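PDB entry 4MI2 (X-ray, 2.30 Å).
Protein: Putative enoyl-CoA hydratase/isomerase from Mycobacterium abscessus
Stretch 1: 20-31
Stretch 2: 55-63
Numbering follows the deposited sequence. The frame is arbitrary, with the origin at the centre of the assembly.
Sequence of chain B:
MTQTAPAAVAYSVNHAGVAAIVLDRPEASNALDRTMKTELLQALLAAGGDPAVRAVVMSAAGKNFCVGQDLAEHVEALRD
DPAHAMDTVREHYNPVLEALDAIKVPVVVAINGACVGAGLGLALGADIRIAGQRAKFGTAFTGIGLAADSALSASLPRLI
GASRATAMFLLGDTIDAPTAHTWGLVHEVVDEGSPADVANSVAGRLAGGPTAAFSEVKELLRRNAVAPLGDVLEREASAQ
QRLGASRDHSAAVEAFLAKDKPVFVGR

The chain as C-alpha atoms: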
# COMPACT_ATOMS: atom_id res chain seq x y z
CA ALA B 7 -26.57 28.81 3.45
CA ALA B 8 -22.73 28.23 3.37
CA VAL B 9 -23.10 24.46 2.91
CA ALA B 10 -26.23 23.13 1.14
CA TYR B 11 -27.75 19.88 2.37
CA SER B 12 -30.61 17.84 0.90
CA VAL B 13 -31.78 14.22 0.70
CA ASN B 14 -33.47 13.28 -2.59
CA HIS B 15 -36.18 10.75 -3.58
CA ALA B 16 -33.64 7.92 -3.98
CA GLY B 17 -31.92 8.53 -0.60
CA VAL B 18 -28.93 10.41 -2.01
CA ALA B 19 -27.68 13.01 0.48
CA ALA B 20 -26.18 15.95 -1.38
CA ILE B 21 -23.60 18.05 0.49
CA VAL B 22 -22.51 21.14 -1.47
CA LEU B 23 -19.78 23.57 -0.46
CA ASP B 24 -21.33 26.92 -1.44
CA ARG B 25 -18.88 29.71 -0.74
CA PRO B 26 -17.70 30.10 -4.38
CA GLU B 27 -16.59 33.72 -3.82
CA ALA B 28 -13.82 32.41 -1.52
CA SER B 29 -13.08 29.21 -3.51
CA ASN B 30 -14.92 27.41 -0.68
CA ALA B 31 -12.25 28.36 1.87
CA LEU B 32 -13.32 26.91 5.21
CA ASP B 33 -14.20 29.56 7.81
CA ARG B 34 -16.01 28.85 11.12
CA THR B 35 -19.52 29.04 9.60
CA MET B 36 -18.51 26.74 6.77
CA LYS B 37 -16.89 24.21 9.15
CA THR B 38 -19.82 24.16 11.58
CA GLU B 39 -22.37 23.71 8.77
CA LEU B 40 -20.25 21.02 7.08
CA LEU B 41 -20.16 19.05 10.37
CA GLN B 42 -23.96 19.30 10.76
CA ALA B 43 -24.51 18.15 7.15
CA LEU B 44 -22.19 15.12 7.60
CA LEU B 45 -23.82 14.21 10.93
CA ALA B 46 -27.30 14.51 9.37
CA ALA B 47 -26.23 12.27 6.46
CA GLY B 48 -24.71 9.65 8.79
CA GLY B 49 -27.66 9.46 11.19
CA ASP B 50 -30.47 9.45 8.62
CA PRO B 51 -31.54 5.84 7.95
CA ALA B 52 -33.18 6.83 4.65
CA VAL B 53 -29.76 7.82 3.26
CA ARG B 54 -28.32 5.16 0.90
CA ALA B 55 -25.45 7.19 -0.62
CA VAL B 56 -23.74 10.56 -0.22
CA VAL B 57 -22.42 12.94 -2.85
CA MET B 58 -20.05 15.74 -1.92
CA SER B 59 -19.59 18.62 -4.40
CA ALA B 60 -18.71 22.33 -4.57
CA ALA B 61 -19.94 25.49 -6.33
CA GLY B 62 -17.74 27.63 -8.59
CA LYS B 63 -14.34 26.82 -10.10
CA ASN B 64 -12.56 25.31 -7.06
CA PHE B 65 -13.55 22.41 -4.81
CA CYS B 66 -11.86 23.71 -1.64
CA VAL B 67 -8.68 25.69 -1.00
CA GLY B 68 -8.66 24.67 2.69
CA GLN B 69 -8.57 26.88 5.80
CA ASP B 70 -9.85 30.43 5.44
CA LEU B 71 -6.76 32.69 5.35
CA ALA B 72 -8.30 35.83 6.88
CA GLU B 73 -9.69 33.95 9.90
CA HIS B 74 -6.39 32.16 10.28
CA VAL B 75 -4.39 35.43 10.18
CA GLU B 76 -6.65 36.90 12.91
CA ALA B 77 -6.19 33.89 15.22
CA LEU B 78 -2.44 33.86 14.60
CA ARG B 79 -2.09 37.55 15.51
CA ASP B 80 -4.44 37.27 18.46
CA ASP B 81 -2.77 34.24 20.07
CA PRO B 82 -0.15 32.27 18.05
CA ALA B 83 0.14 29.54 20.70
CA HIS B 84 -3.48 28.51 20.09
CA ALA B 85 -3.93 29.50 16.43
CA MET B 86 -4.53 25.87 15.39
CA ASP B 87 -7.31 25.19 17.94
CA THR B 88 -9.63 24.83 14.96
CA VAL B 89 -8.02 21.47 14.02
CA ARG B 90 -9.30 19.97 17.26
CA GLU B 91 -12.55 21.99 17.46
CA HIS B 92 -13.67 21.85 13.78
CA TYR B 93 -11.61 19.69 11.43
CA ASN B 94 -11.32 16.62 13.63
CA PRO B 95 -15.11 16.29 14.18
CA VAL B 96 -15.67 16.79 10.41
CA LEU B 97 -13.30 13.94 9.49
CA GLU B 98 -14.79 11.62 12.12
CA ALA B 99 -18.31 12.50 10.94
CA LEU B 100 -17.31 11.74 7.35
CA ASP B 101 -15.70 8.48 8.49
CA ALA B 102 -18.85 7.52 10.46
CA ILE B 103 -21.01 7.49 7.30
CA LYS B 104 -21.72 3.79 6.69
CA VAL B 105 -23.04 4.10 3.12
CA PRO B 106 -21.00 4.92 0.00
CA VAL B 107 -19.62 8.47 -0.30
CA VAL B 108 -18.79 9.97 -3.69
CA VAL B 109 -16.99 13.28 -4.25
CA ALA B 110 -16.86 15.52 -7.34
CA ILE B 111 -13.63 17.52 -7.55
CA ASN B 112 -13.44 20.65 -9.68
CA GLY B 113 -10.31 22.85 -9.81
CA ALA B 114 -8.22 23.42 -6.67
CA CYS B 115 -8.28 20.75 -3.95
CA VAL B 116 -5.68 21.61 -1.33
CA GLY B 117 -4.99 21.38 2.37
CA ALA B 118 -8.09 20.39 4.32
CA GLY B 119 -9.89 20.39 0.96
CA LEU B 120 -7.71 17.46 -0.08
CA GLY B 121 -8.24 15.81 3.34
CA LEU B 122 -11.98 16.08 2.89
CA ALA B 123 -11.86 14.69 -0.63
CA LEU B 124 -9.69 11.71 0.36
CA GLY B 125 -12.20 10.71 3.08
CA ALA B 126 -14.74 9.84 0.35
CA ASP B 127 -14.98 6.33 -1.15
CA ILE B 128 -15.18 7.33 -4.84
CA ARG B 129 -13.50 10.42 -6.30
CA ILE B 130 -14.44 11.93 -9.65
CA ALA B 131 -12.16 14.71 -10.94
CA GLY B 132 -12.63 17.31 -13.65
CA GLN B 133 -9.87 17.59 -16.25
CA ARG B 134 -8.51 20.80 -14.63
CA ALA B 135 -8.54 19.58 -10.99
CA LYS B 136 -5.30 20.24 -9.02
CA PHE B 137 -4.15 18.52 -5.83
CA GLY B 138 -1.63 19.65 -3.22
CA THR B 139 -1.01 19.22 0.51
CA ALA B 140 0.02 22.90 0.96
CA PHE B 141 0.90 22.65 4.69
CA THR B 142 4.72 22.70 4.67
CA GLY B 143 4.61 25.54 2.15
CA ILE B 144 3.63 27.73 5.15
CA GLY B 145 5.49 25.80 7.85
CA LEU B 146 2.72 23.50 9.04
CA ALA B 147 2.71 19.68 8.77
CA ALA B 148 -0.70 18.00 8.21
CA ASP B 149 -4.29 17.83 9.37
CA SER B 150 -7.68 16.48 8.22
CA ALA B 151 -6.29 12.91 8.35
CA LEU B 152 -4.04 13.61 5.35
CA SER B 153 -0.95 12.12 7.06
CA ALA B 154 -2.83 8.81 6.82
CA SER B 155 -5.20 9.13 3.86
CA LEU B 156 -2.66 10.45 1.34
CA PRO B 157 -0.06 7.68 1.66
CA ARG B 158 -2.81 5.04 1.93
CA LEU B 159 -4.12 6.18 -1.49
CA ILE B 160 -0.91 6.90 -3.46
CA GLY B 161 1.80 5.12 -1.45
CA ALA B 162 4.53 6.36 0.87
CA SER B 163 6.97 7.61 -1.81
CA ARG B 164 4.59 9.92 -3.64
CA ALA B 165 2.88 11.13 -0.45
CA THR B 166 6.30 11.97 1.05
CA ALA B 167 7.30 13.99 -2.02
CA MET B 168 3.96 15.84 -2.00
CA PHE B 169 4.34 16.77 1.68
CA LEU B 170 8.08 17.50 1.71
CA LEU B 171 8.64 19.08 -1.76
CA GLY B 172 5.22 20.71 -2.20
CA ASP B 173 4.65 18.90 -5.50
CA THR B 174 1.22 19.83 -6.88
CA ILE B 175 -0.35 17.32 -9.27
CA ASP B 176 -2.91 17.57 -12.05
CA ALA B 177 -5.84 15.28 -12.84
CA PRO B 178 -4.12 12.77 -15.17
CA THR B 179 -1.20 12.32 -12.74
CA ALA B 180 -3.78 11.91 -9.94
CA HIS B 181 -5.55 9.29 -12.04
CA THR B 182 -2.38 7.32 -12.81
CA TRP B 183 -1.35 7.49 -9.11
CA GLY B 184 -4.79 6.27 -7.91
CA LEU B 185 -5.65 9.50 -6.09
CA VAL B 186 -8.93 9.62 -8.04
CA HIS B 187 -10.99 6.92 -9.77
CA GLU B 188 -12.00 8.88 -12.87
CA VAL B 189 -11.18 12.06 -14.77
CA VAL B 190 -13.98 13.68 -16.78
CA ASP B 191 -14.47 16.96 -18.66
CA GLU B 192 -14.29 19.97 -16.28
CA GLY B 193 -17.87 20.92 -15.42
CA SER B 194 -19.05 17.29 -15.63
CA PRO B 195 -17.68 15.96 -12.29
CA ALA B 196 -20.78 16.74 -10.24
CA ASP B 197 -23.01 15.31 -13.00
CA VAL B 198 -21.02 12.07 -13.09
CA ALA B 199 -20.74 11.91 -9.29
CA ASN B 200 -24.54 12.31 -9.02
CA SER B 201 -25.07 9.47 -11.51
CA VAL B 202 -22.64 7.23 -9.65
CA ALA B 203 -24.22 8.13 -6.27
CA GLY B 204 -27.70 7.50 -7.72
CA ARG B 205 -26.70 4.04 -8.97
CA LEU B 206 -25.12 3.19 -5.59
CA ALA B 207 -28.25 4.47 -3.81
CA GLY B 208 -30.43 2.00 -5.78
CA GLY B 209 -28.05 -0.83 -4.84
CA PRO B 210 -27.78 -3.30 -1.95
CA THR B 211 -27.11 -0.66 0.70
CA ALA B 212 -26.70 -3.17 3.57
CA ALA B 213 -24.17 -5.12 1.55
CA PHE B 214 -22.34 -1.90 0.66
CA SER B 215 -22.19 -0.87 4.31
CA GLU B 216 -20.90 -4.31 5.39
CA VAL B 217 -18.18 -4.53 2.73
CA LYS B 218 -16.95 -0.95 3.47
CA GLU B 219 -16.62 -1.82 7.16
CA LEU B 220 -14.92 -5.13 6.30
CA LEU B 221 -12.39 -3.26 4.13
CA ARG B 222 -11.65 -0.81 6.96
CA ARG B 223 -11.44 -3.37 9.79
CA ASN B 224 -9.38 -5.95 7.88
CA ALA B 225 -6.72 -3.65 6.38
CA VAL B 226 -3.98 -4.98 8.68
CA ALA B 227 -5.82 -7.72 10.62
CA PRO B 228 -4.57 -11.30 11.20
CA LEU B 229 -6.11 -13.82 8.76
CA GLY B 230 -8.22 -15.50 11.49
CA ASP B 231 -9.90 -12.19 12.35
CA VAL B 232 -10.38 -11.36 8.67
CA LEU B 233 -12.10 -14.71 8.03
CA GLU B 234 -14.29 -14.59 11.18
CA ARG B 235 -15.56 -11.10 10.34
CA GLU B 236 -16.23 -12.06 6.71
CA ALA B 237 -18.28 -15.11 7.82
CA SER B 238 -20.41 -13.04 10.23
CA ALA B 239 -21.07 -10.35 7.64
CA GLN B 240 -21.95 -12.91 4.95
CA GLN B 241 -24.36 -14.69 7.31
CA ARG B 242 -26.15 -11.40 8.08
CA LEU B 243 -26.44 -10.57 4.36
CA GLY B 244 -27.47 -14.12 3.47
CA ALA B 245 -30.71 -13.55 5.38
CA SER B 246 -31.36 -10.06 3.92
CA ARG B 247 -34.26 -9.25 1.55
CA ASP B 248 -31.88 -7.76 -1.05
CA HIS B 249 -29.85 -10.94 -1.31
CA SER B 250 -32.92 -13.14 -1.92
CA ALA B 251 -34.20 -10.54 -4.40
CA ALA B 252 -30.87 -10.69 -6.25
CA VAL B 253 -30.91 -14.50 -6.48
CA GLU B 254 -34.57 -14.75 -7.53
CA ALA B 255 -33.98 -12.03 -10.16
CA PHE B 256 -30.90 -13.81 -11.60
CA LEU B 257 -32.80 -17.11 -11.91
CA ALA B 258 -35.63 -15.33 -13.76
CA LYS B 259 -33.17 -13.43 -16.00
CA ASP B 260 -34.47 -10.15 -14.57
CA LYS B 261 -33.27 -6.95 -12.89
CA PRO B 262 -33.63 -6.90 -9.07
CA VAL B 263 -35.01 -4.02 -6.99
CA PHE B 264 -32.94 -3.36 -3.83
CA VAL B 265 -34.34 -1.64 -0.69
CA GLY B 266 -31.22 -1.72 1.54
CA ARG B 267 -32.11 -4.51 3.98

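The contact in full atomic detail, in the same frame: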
# COMPACT_ATOMS: atom_id res chain seq x y z
N ALA B 20 -27.06 15.04 -0.67
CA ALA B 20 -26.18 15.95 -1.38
C ALA B 20 -25.61 16.96 -0.39
O ALA B 20 -26.38 17.64 0.30
CB ALA B 20 -26.94 16.66 -2.50
N ILE B 21 -24.29 17.04 -0.31
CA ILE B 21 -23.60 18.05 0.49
C ILE B 21 -22.81 18.94 -0.47
O ILE B 21 -21.90 18.47 -1.15
CB ILE B 21 -22.64 17.41 1.52
CG1 ILE B 21 -23.40 16.43 2.43
CG2 ILE B 21 -21.94 18.48 2.36
CD1 ILE B 21 -22.53 15.70 3.43
N VAL B 22 -23.18 20.22 -0.55
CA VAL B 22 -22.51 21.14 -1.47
C VAL B 22 -21.84 22.28 -0.72
O VAL B 22 -22.49 23.03 0.02
CB VAL B 22 -23.48 21.73 -2.52
CG1 VAL B 22 -22.71 22.51 -3.59
CG2 VAL B 22 -24.33 20.62 -3.16
N LEU B 23 -20.53 22.41 -0.93
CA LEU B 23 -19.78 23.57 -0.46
C LEU B 23 -20.21 24.75 -1.34
O LEU B 23 -20.12 24.67 -2.56
CB LEU B 23 -18.27 23.33 -0.57
CG LEU B 23 -17.74 22.04 0.06
CD1 LEU B 23 -16.23 21.98 -0.04
CD2 LEU B 23 -18.19 21.90 1.50
N ASP B 24 -20.69 25.82 -0.71
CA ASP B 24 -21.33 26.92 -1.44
C ASP B 24 -20.84 28.28 -0.95
O ASP B 24 -21.61 29.15 -0.57
CB ASP B 24 -22.85 26.80 -1.29
CG ASP B 24 -23.62 27.55 -2.37
OD1 ASP B 24 -23.05 27.95 -3.41
OD2 ASP B 24 -24.84 27.71 -2.18
N ARG B 25 -19.52 28.44 -0.99
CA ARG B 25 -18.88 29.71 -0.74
C ARG B 25 -17.95 29.99 -1.93
O ARG B 25 -16.75 30.20 -1.76
CB ARG B 25 -18.11 29.65 0.58
CG ARG B 25 -17.77 31.00 1.17
CD ARG B 25 -16.81 30.89 2.34
NE ARG B 25 -16.33 32.21 2.74
CZ ARG B 25 -15.18 32.46 3.37
NH1 ARG B 25 -14.34 31.47 3.68
NH2 ARG B 25 -14.86 33.71 3.67
N PRO B 26 -18.51 29.99 -3.16
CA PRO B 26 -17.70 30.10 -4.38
C PRO B 26 -16.83 31.36 -4.44
O PRO B 26 -15.75 31.32 -5.02
CB PRO B 26 -18.73 30.12 -5.51
CG PRO B 26 -20.02 30.54 -4.86
CD PRO B 26 -19.95 29.96 -3.48
N GLU B 27 -17.31 32.45 -3.84
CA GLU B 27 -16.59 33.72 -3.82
C GLU B 27 -15.23 33.62 -3.12
O GLU B 27 -14.34 34.43 -3.37
CB GLU B 27 -17.46 34.84 -3.20
CG GLU B 27 -17.75 34.74 -1.69
CD GLU B 27 -18.97 33.89 -1.33
OE1 GLU B 27 -19.41 33.05 -2.15
OE2 GLU B 27 -19.49 34.06 -0.19
N ALA B 28 -15.08 32.63 -2.23
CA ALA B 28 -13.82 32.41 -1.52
C ALA B 28 -13.15 31.09 -1.91
O ALA B 28 -12.32 30.57 -1.16
CB ALA B 28 -14.07 32.46 -0.02
N SER B 29 -13.51 30.55 -3.08
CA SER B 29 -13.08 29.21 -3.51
C SER B 29 -13.36 28.13 -2.45
O SER B 29 -12.61 27.17 -2.30
CB SER B 29 -11.60 29.23 -3.92
OG SER B 29 -11.39 30.03 -5.07
N ASN B 30 -14.47 28.31 -1.74
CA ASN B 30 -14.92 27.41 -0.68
C ASN B 30 -13.93 27.25 0.49
O ASN B 30 -13.88 26.20 1.16
CB ASN B 30 -15.35 26.06 -1.27
CG ASN B 30 -16.48 26.22 -2.27
OD1 ASN B 30 -17.52 26.82 -1.97
ND2 ASN B 30 -16.28 25.70 -3.48
N ALA B 31 -13.16 28.31 0.73
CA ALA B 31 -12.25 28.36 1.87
C ALA B 31 -13.06 28.16 3.14
O ALA B 31 -14.13 28.73 3.28
CB ALA B 31 -11.51 29.69 1.92
N ALA B 55 -26.73 6.74 -0.06
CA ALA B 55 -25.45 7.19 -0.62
C ALA B 55 -25.31 8.68 -0.39
O ALA B 55 -26.30 9.38 -0.18
CB ALA B 55 -25.35 6.88 -2.11
N VAL B 56 -24.07 9.16 -0.44
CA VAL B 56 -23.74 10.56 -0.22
C VAL B 56 -22.93 11.07 -1.41
O VAL B 56 -22.05 10.36 -1.92
CB VAL B 56 -22.94 10.75 1.07
CG1 VAL B 56 -22.53 12.20 1.27
CG2 VAL B 56 -23.75 10.26 2.26
N VAL B 57 -23.23 12.28 -1.84
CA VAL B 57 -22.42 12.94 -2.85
C VAL B 57 -21.98 14.31 -2.32
O VAL B 57 -22.79 15.12 -1.86
CB VAL B 57 -23.11 13.01 -4.24
CG1 VAL B 57 -24.51 13.59 -4.15
CG2 VAL B 57 -22.25 13.80 -5.23
N MET B 58 -20.68 14.52 -2.37
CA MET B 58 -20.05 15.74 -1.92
C MET B 58 -19.59 16.50 -3.17
O MET B 58 -18.93 15.94 -4.04
CB MET B 58 -18.87 15.36 -1.02
CG MET B 58 -18.53 16.32 0.11
SD MET B 58 -17.85 15.48 1.57
CE MET B 58 -16.55 14.46 0.85
N SER B 59 -19.99 17.77 -3.28
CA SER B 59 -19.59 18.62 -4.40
C SER B 59 -19.38 20.06 -3.95
O SER B 59 -19.51 20.36 -2.76
CB SER B 59 -20.65 18.55 -5.52
OG SER B 59 -21.91 19.00 -5.06
N ALA B 60 -19.04 20.94 -4.89
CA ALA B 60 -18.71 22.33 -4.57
C ALA B 60 -19.04 23.30 -5.71
O ALA B 60 -18.80 23.00 -6.88
CB ALA B 60 -17.24 22.43 -4.19
N ALA B 61 -19.58 24.46 -5.36
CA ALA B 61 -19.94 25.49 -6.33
C ALA B 61 -18.72 26.29 -6.80
O ALA B 61 -17.75 26.45 -6.07
CB ALA B 61 -20.97 26.44 -5.72
N GLY B 62 -18.80 26.80 -8.03
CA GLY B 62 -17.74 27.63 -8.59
C GLY B 62 -16.62 26.81 -9.20
O GLY B 62 -16.79 25.63 -9.48
N LYS B 63 -15.46 27.44 -9.38
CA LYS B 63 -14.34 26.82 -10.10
C LYS B 63 -13.47 25.89 -9.24
O LYS B 63 -12.81 25.02 -9.78
CB LYS B 63 -13.45 27.90 -10.74
O HOH W 1 -15.50 29.93 -7.68

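Strands 20-23 and 55-60 run side by side in the same direction, their axes 21° apart and 4.5 Å at closest approach. The register is that of a parallel sheet: Ala-20 faces Val-57, Ile-21 Met-58, Val-22 Ser-59 and Leu-23 Ala-60. Ile-21 and Leu-23 turn both their N and O atoms to the partner strand, so the hydrogen bonds zigzag: Ile-21 N to Val-57 O, Ser-59 N to Ile-21 O, Leu-23 N to Ser-59 O, and Ala-61 N to Leu-23 O, each 2.9 Å and nearly straight. Between these rungs, CA-H groups also approach the carbonyls, as where Met-58 CA lies 3.4 Å from Ile-21 O.

Side chains alternate between the two faces. Ala-20, Val-22, Val-57 and Ser-59 share one; there Ala-20 CB lies 4.2 Å from Val-57 CG1, and Val-22 CG2 packs 3.5 Å from Ser-59 OG, a van der Waals contact because the methyl offers no polar partner. The other face carries Ile-21, Leu-23, Met-58 and Ala-60. Ile-21, extended as an m,t rotamer, reaches diagonally to bring CD1 4.1 Å from Val-56 CG1, while the close pairing of the two backbones brings Ala-60 CB to 3.9 Å from Leu-23 CB, an apolar contact.

Past the strands, the pairing is carried on by a side chain. Asn-30 ND2 donates to Ala-61 O (3.1 Å), while Asn-30 OD1 accepts from Arg-25 N (2.8 Å); one amide thus ties its own loop together and fastens it to the second stretch. Pro-26 CG covers Ala-61 CB at 4.3 Å. Gly-62 suits this spot twice over: its positive phi favours glycine, and an ideal CB would lie 3.0 Å from Pro-26 CB, a clash. A water closes the end, donating to Pro-26 O and accepting from Lys-63 N.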